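PDB 3EOF: putative oxidoreductase from Bacteroides fragilis NCTC 9343, which binds flavin mononucleotide and, as a member of the nitroreductase family, probably catalyses flavin-dependent redox reactions. Local coordinates for residues Glu181-His184 with Asp185-Ala188; Ala188-Ile191 with Asn192-Tyr195. All coordinates share one frame; numbering follows the deposited sequence.

How the interactions relate
Interactions 1 and 2 follow each other along the chain and share Ala-188: the loop 181-187, extended from Ser-182 on, leads into helix 188-200, whose first two turns make up interaction 2. Their centres are 12 Å apart, and Tyr-186 bridges them, its CD1 lying 3.9 Å from CD1 of Leu-194 and its CB 4.1 Å from CD1 of Ile-191. Both also touch the second subunit, so loop and helix form one continuous piece of the dimer interface. Interaction 1 is remote from the flavin site. Interaction 2 comes nearer, the side chain of Tyr-195 being about 13 Å from a bound FMN and about 10 Å from the side chain of FMN-binding Arg-171.

Interaction 1: Glu181-His184 with Asp185-Ala188; sequences ESYH and DYTA
Tyr-183 sets the phenol end of its ring against the CD2-CE2 side of Tyr-186, three residues on. Its OH comes to 3.2 Å from CE2 of Tyr-186, close to the plane of that ring and at its edge, while the two ring planes stand at 86° to each other and the centroids lie 5.8 Å apart. Tyr-183 gets there by turning CG away from its own backbone N (chi1 -166°), which sends the ring forward along the chain. On the way it passes Asp-185, whose OD1 sits at the ring edge, 3.8 Å from CE1 of Tyr-183. Over one face of the Tyr-186 ring, above its centre, lies the carbonyl oxygen of His-184. All this happens in the extended connection between strand 178-180 and helix 188-200, where Thr-187 takes the N-cap position. His-184 turns back along that connection: its ND1 donates to O of Ser-182 over 2.6 Å, the acceptor lying in the imidazole plane but the donor standing well above the carbonyl plane, and the N-H...O angle is a bent 139°. Three of the polar groups, those of Tyr-183, Asp-185 and Tyr-186, reach the second subunit. Tyr-183 OH is hydrogen-bonded to Asp-80 of the second subunit and Asp-185 OD1 forms a salt bridge with Arg-82 of that subunit. Tyr-186 OH bonds to the carbonyl of Gly-176 in its own chain and to Arg-83 of the second subunit.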
ATOM      1  N   GLU A 181      -7.879 -20.993   1.776  1.00 20.98           N
ATOM      2  CA  GLU A 181      -9.089 -20.853   2.608  1.00 22.32           C
ATOM      3  C   GLU A 181      -8.888 -20.340   4.029  1.00 22.63           C
ATOM      4  O   GLU A 181      -9.687 -19.545   4.513  1.00 25.73           O
ATOM      5  CB  GLU A 181      -9.936 -22.131   2.604  1.00 23.84           C
ATOM      6  CG  GLU A 181     -10.330 -22.633   1.204  1.00 24.98           C
ATOM      7  CD  GLU A 181     -11.240 -21.693   0.400  1.00 20.80           C
ATOM      8  OE1 GLU A 181     -11.829 -20.744   0.956  1.00 25.99           O
ATOM      9  OE2 GLU A 181     -11.400 -21.946  -0.812  1.00 23.33           O
ATOM     10  N   SER A 182      -7.834 -20.792   4.677  1.00 23.83           N
ATOM     11  CA  SER A 182      -7.471 -20.356   6.025  1.00 25.05           C
ATOM     12  C   SER A 182      -5.965 -20.343   6.139  1.00 22.21           C
ATOM     13  O   SER A 182      -5.254 -20.985   5.378  1.00 25.02           O
ATOM     14  CB  SER A 182      -8.046 -21.301   7.103  1.00 25.94           C
ATOM     15  OG  SER A 182      -7.536 -22.617   6.925  1.00 28.69           O
ATOM     16  N   TYR A 183      -5.481 -19.635   7.132  1.00 23.50           N
ATOM     17  CA  TYR A 183      -4.057 -19.529   7.353  1.00 23.14           C
ATOM     18  C   TYR A 183      -3.538 -20.865   7.862  1.00 22.58           C
ATOM     19  O   TYR A 183      -4.037 -21.416   8.834  1.00 25.05           O
ATOM     20  CB  TYR A 183      -3.775 -18.456   8.386  1.00 22.05           C
ATOM     21  CG  TYR A 183      -2.349 -17.988   8.493  1.00 18.20           C
ATOM     22  CD1 TYR A 183      -1.454 -18.621   9.339  1.00 23.83           C
ATOM     23  CD2 TYR A 183      -1.914 -16.868   7.802  1.00 23.31           C
ATOM     24  CE1 TYR A 183      -0.172 -18.168   9.488  1.00 20.88           C
ATOM     25  CE2 TYR A 183      -0.620 -16.413   7.933  1.00 24.35           C
ATOM     26  CZ  TYR A 183       0.251 -17.054   8.785  1.00 21.62           C
ATOM     27  OH  TYR A 183       1.551 -16.592   8.946  1.00 23.64           O
ATOM     28  N   HIS A 184      -2.539 -21.387   7.177  1.00 23.47           N
ATOM     29  CA  HIS A 184      -1.910 -22.643   7.550  1.00 22.21           C
ATOM     30  C   HIS A 184      -0.612 -22.241   8.228  1.00 21.08           C
ATOM     31  O   HIS A 184       0.292 -21.701   7.601  1.00 22.57           O
ATOM     32  CB  HIS A 184      -1.715 -23.458   6.273  1.00 23.05           C
ATOM     33  CG  HIS A 184      -2.993 -24.025   5.736  1.00 28.86           C
ATOM     34  ND1 HIS A 184      -4.128 -23.268   5.543  1.00 46.63           N
ATOM     35  CD2 HIS A 184      -3.309 -25.275   5.320  1.00 49.59           C
ATOM     36  CE1 HIS A 184      -5.102 -24.033   5.078  1.00 38.33           C
ATOM     37  NE2 HIS A 184      -4.628 -25.253   4.919  1.00 50.93           N
ATOM     38  N   ASP A 185      -0.548 -22.432   9.538  1.00 25.11           N
ATOM     39  CA  ASP A 185       0.603 -21.981  10.292  1.00 24.97           C
ATOM     40  C   ASP A 185       1.837 -22.817   9.971  1.00 24.88           C
ATOM     41  O   ASP A 185       1.742 -23.993   9.642  1.00 25.92           O
ATOM     42  CB  ASP A 185       0.296 -21.964  11.784  1.00 26.73           C
ATOM     43  CG  ASP A 185       1.273 -21.105  12.568  1.00 26.25           C
ATOM     44  OD1 ASP A 185       1.894 -20.196  11.996  1.00 27.71           O
ATOM     45  OD2 ASP A 185       1.391 -21.322  13.783  1.00 31.36           O
ATOM     46  N   TYR A 186       2.986 -22.167  10.067  1.00 25.69           N
ATOM     47  CA  TYR A 186       4.254 -22.742   9.699  1.00 25.07           C
ATOM     48  C   TYR A 186       4.903 -23.571  10.806  1.00 25.25           C
ATOM     49  O   TYR A 186       5.074 -23.121  11.933  1.00 25.07           O
ATOM     50  CB  TYR A 186       5.206 -21.628   9.290  1.00 24.64           C
ATOM     51  CG  TYR A 186       4.613 -20.747   8.252  1.00 26.39           C
ATOM     52  CD1 TYR A 186       4.633 -21.122   6.917  1.00 24.82           C
ATOM     53  CD2 TYR A 186       4.007 -19.553   8.588  1.00 25.87           C
ATOM     54  CE1 TYR A 186       4.048 -20.345   5.966  1.00 23.04           C
ATOM     55  CE2 TYR A 186       3.419 -18.765   7.623  1.00 24.10           C
ATOM     56  CZ  TYR A 186       3.450 -19.172   6.325  1.00 23.42           C
ATOM     57  OH  TYR A 186       2.903 -18.425   5.351  1.00 27.41           O
ATOM     58  N   THR A 187       5.270 -24.789  10.445  1.00 24.55           N
ATOM     59  CA  THR A 187       6.009 -25.673  11.312  1.00 24.43           C
ATOM     60  C   THR A 187       7.480 -25.361  11.045  1.00 22.88           C
ATOM     61  O   THR A 187       7.797 -24.657  10.098  1.00 19.43           O
ATOM     62  CB  THR A 187       5.693 -27.169  10.983  1.00 23.82           C
ATOM     63  OG1 THR A 187       6.079 -27.459   9.640  1.00 22.46           O
ATOM     64  CG2 THR A 187       4.229 -27.465  11.151  1.00 21.82           C
ATOM     65  N   ALA A 188       8.363 -25.848  11.914  1.00 23.68           N
ATOM     66  CA  ALA A 188       9.804 -25.718  11.759  1.00 22.66           C
ATOM     67  C   ALA A 188      10.231 -26.379  10.436  1.00 24.76           C
ATOM     68  O   ALA A 188      11.076 -25.859   9.716  1.00 24.58           O
ATOM     69  CB  ALA A 188      10.541 -26.346  12.996  1.00 23.88           C
TER

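Interaction 2: Ala188-Ile191 with Asn192-Tyr195; sequences AEDI and NRLY
The first two turns of helix 188-200 are joined by regular i to i+4 backbone hydrogen bonds, from N of Asn-192 to O of Ala-188 through to N of Tyr-195 to O of Ile-191. Beside them runs an i to i+3 salt bridge. Arg-193, bent at chi3 (65°), brings its guanidinium end-on to Asp-190, and both terminal nitrogens converge on OD1: NH2 at 2.9 Å and NH1 at 3.0 Å. OD1 lies in the guanidinium plane, but the carboxylate is turned almost perpendicular to it, at 86°; OD1 receives NH1 on its anti lone pair, the one away from OD2, whereas NH2 reaches it from above the carboxylate plane. OD2 accepts from N of Thr-187, the return half of a capping box in which the Thr-187 side chain caps N of Asp-190. On another side of the helix Ile-191 and Tyr-195 point the same way, with CD1 of Ile-191 4.1 Å from CE1 of Tyr-195. Tyr-195 stacks on Tyr-87 of the second subunit, part of helix 82-89 there, and Asn-192 OD1 accepts from Arg-91 of the same subunit. Leu-194 packs against Pro-173, in the loop before strand 178-180, and Tyr-195 against Leu-172.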
ATOM      1  N   ALA A 188       8.363 -25.848  11.914  1.00 23.68           N
ATOM      2  CA  ALA A 188       9.804 -25.718  11.759  1.00 22.66           C
ATOM      3  C   ALA A 188      10.231 -26.379  10.436  1.00 24.76           C
ATOM      4  O   ALA A 188      11.076 -25.859   9.716  1.00 24.58           O
ATOM      5  CB  ALA A 188      10.541 -26.346  12.996  1.00 23.88           C
ATOM      6  N   GLU A 189       9.594 -27.500  10.092  1.00 25.58           N
ATOM      7  CA  GLU A 189       9.847 -28.158   8.835  1.00 28.50           C
ATOM      8  C   GLU A 189       9.478 -27.240   7.664  1.00 24.33           C
ATOM      9  O   GLU A 189      10.216 -27.164   6.697  1.00 23.56           O
ATOM     10  CB  GLU A 189       9.080 -29.471   8.776  1.00 28.75           C
ATOM     11  CG  GLU A 189       9.330 -30.345   7.562  1.00 32.26           C
ATOM     12  CD  GLU A 189       8.543 -31.664   7.689  1.00 39.96           C
ATOM     13  OE1 GLU A 189       8.669 -32.335   8.747  1.00 47.05           O
ATOM     14  OE2 GLU A 189       7.800 -32.022   6.744  1.00 59.78           O
ATOM     15  N   ASP A 190       8.329 -26.576   7.742  1.00 24.65           N
ATOM     16  CA  ASP A 190       7.902 -25.600   6.710  1.00 24.45           C
ATOM     17  C   ASP A 190       8.928 -24.506   6.561  1.00 23.55           C
ATOM     18  O   ASP A 190       9.345 -24.185   5.456  1.00 22.74           O
ATOM     19  CB  ASP A 190       6.575 -24.947   7.067  1.00 21.70           C
ATOM     20  CG  ASP A 190       5.409 -25.905   7.027  1.00 25.15           C
ATOM     21  OD1 ASP A 190       5.478 -26.892   6.276  1.00 27.96           O
ATOM     22  OD2 ASP A 190       4.398 -25.662   7.743  1.00 26.04           O
ATOM     23  N   ILE A 191       9.322 -23.934   7.692  1.00 23.89           N
ATOM     24  CA  ILE A 191      10.312 -22.858   7.723  1.00 25.33           C
ATOM     25  C   ILE A 191      11.635 -23.256   7.084  1.00 23.02           C
ATOM     26  O   ILE A 191      12.186 -22.551   6.266  1.00 23.92           O
ATOM     27  CB  ILE A 191      10.539 -22.330   9.206  1.00 26.22           C
ATOM     28  CG1 ILE A 191       9.329 -21.537   9.695  1.00 28.87           C
ATOM     29  CG2 ILE A 191      11.799 -21.443   9.300  1.00 27.86           C
ATOM     30  CD1 ILE A 191       9.051 -20.267   8.893  1.00 27.19           C
ATOM     31  N   ASN A 192      12.140 -24.402   7.477  1.00 22.01           N
ATOM     32  CA  ASN A 192      13.383 -24.911   6.939  1.00 23.81           C
ATOM     33  C   ASN A 192      13.331 -25.142   5.429  1.00 23.18           C
ATOM     34  O   ASN A 192      14.274 -24.815   4.697  1.00 25.39           O
ATOM     35  CB  ASN A 192      13.778 -26.171   7.712  1.00 22.66           C
ATOM     36  CG  ASN A 192      14.263 -25.842   9.102  1.00 26.92           C
ATOM     37  OD1 ASN A 192      15.147 -25.025   9.246  1.00 28.95           O
ATOM     38  ND2 ASN A 192      13.697 -26.470  10.126  1.00 25.33           N
ATOM     39  N   ARG A 193      12.215 -25.696   4.988  1.00 22.75           N
ATOM     40  CA  ARG A 193      11.971 -25.961   3.590  1.00 24.81           C
ATOM     41  C   ARG A 193      11.840 -24.647   2.809  1.00 23.23           C
ATOM     42  O   ARG A 193      12.412 -24.474   1.748  1.00 22.77           O
ATOM     43  CB  ARG A 193      10.683 -26.782   3.504  1.00 24.33           C
ATOM     44  CG  ARG A 193      10.443 -27.469   2.187  1.00 37.24           C
ATOM     45  CD  ARG A 193       9.182 -28.345   2.185  1.00 35.15           C
ATOM     46  NE  ARG A 193       8.001 -27.501   2.349  1.00 48.52           N
ATOM     47  CZ  ARG A 193       7.293 -27.368   3.469  1.00 52.55           C
ATOM     48  NH1 ARG A 193       7.606 -28.072   4.559  1.00 54.47           N
ATOM     49  NH2 ARG A 193       6.245 -26.543   3.472  1.00 53.09           N
ATOM     50  N   LEU A 194      11.080 -23.692   3.338  1.00 23.26           N
ATOM     51  CA  LEU A 194      10.873 -22.421   2.642  1.00 22.25           C
ATOM     52  C   LEU A 194      12.128 -21.542   2.489  1.00 23.53           C
ATOM     53  O   LEU A 194      12.366 -20.970   1.432  1.00 24.34           O
ATOM     54  CB  LEU A 194       9.757 -21.636   3.335  1.00 21.35           C
ATOM     55  CG  LEU A 194       8.377 -22.271   3.185  1.00 23.88           C
ATOM     56  CD1 LEU A 194       7.387 -21.686   4.191  1.00 17.30           C
ATOM     57  CD2 LEU A 194       7.925 -22.170   1.728  1.00 23.38           C
ATOM     58  N   TYR A 195      12.942 -21.506   3.533  1.00 22.50           N
ATOM     59  CA  TYR A 195      14.144 -20.670   3.609  1.00 21.30           C
ATOM     60  C   TYR A 195      15.458 -21.302   3.192  1.00 20.29           C
ATOM     61  O   TYR A 195      16.461 -20.609   3.110  1.00 23.44           O
ATOM     62  CB  TYR A 195      14.249 -20.095   5.042  1.00 21.50           C
ATOM     63  CG  TYR A 195      13.227 -18.997   5.276  1.00 21.22           C
ATOM     64  CD1 TYR A 195      11.958 -19.276   5.740  1.00 23.94           C
ATOM     65  CD2 TYR A 195      13.534 -17.665   4.966  1.00 25.66           C
ATOM     66  CE1 TYR A 195      11.030 -18.267   5.922  1.00 25.97           C
ATOM     67  CE2 TYR A 195      12.629 -16.663   5.158  1.00 27.44           C
ATOM     68  CZ  TYR A 195      11.376 -16.955   5.638  1.00 26.27           C
ATOM     69  OH  TYR A 195      10.478 -15.933   5.827  1.00 25.18           O
TER